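PDB 3MDQ: exopolyphosphatase from Cytophaga hutchinsonii, which probably releases orthophosphate from the ends of inorganic polyphosphate chains by hydrolysis, as a member of the Ppx/GppA family with an actin-like ATPase fold. Local coordinates for residues G121-A125 and V126-D130. Residues are numbered along the deposited sequence; the frame is centred on the assembly and turned at random.
Sequences GVQQA and VPMED
Selenomethionine Met128 reaches back over the C-terminal end of helix 111-125, where the helix gives way to the loop before strand 133-138. This helix-to-strand link belongs to an actin-like ATPase fold. The terminal methyl of Met128 makes the side-chain contact with Gln123: its CE lies 3.5 Å from Gln123 CG. Met128 CE also lies 4.1 Å from Val122 CG1. The Met128 chain crosses both side chains at about a right angle. It runs extended as far as SE and then bends (chi3 -91°), which turns CE against the helix.

The last turn of the helix is closed by Val126 N, which donates to Val122 O at 2.8 Å. The N-H...O angle is 144°, although the nitrogen sits almost straight out from the carbonyl. Val126 is the first residue to leave helical geometry; it and Pro127 are extended before the chain bends at Met128. Val126 CG2 packs 4.1 Å from Ala125 CB and lies farther from Val122 CG1.

A water continues the connection beyond the final helical bond. The water accepts from Met128 N at 3.1 Å and can donate to Gln123 O at 3.2 Å, though it has more acceptors in reach than protons. It can thus link the loop backbone to a carbonyl of the last turn.

Val122, Val126 and Met128 all rest on Ile208 of strand 206-210, and Val122, Ala125 and Val126 touch Ser295 of strand 291-295. The turn is thereby seated on the six-stranded sheet. Gln123 NE2 donates to Asn149 O, which anchors the far end of the side chain touched by Met128. Where the helix stops, Ala125 O is hydrogen-bonded to Thr235 OG1.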
loop_
_atom_site.group_PDB
_atom_site.type_symbol
_atom_site.label_atom_id
_atom_site.label_comp_id
_atom_site.label_asym_id
_atom_site.label_seq_id
_atom_site.Cartn_x
_atom_site.Cartn_y
_atom_site.Cartn_z
ATOM N N GLY A 121 -3.721 1.676 11.194
ATOM C CA GLY A 121 -4.896 1.319 10.394
ATOM C C GLY A 121 -5.219 -0.169 10.462
ATOM O O GLY A 121 -6.385 -0.563 10.656
ATOM N N VAL A 122 -4.186 -0.995 10.366
ATOM C CA VAL A 122 -4.356 -2.454 10.474
ATOM C C VAL A 122 -4.966 -2.837 11.814
ATOM O O VAL A 122 -5.889 -3.686 11.866
ATOM C CB VAL A 122 -3.015 -3.169 10.226
ATOM C CG1 VAL A 122 -3.097 -4.691 10.555
ATOM C CG2 VAL A 122 -2.555 -2.955 8.778
ATOM N N GLN A 123 -4.493 -2.207 12.887
ATOM C CA GLN A 123 -5.013 -2.466 14.239
ATOM C C GLN A 123 -6.522 -2.173 14.293
ATOM O O GLN A 123 -7.274 -2.866 15.000
ATOM C CB GLN A 123 -4.296 -1.625 15.297
ATOM C CG GLN A 123 -2.934 -2.113 15.609
ATOM C CD GLN A 123 -2.151 -1.172 16.514
ATOM O OE1 GLN A 123 -2.263 0.047 16.388
ATOM N NE2 GLN A 123 -1.292 -1.743 17.383
ATOM N N GLN A 124 -6.978 -1.124 13.603
ATOM C CA GLN A 124 -8.414 -0.803 13.578
ATOM C C GLN A 124 -9.217 -1.803 12.719
ATOM O O GLN A 124 -10.373 -2.082 13.033
ATOM C CB GLN A 124 -8.641 0.615 13.048
ATOM C CG GLN A 124 -9.974 1.165 13.417
ATOM C CD GLN A 124 -10.077 1.466 14.927
ATOM O OE1 GLN A 124 -9.068 1.644 15.642
ATOM N NE2 GLN A 124 -11.326 1.548 15.414
ATOM N N ALA A 125 -8.609 -2.354 11.679
ATOM C CA ALA A 125 -9.285 -3.235 10.754
ATOM C C ALA A 125 -9.323 -4.693 11.181
ATOM O O ALA A 125 -10.255 -5.417 10.793
ATOM C CB ALA A 125 -8.608 -3.154 9.419
ATOM N N VAL A 126 -8.296 -5.152 11.884
ATOM C CA VAL A 126 -8.082 -6.564 12.194
ATOM C C VAL A 126 -7.833 -6.680 13.701
ATOM O O VAL A 126 -6.834 -6.152 14.212
ATOM C CB VAL A 126 -6.853 -7.111 11.503
ATOM C CG1 VAL A 126 -6.675 -8.628 11.824
ATOM C CG2 VAL A 126 -6.924 -6.879 9.957
ATOM N N PRO A 127 -8.743 -7.328 14.435
ATOM C CA PRO A 127 -8.546 -7.484 15.878
ATOM C C PRO A 127 -7.581 -8.610 16.187
ATOM O O PRO A 127 -7.954 -9.782 16.124
ATOM C CB PRO A 127 -9.971 -7.787 16.388
ATOM C CG PRO A 127 -10.629 -8.452 15.230
ATOM C CD PRO A 127 -10.033 -7.858 13.977
HETATM N N MSE A 128 -6.327 -8.260 16.431
HETATM C CA MSE A 128 -5.233 -9.218 16.519
HETATM C C MSE A 128 -5.101 -9.839 17.883
HETATM O O MSE A 128 -4.347 -10.819 18.052
HETATM C CB MSE A 128 -3.907 -8.531 16.148
HETATM C CG MSE A 128 -3.825 -8.180 14.672
HETATM SE SE MSE A 128 -2.223 -7.164 14.301
HETATM C CE MSE A 128 -2.956 -5.448 14.560
ATOM N N GLU A 129 -5.808 -9.293 18.875
ATOM C CA GLU A 129 -5.641 -9.739 20.267
ATOM C C GLU A 129 -4.141 -9.647 20.622
ATOM O O GLU A 129 -3.441 -8.705 20.190
ATOM C CB GLU A 129 -6.202 -11.168 20.455
ATOM C CG GLU A 129 -7.632 -11.439 19.950
ATOM C CD GLU A 129 -8.176 -12.800 20.436
ATOM O OE1 GLU A 129 -8.429 -12.924 21.663
ATOM O OE2 GLU A 129 -8.338 -13.731 19.606
ATOM N N ASP A 130 -3.616 -10.630 21.347
ATOM C CA ASP A 130 -2.191 -10.663 21.631
ATOM C C ASP A 130 -1.414 -11.500 20.602
ATOM O O ASP A 130 -0.269 -11.867 20.847
ATOM C CB ASP A 130 -1.938 -11.183 23.065
ATOM C CG ASP A 130 -2.458 -12.569 23.287
ATOM O OD1 ASP A 130 -3.194 -13.136 22.425
ATOM O OD2 ASP A 130 -2.153 -13.103 24.385
HETATM O O HOH W 1 -5.898 -5.217 16.630
#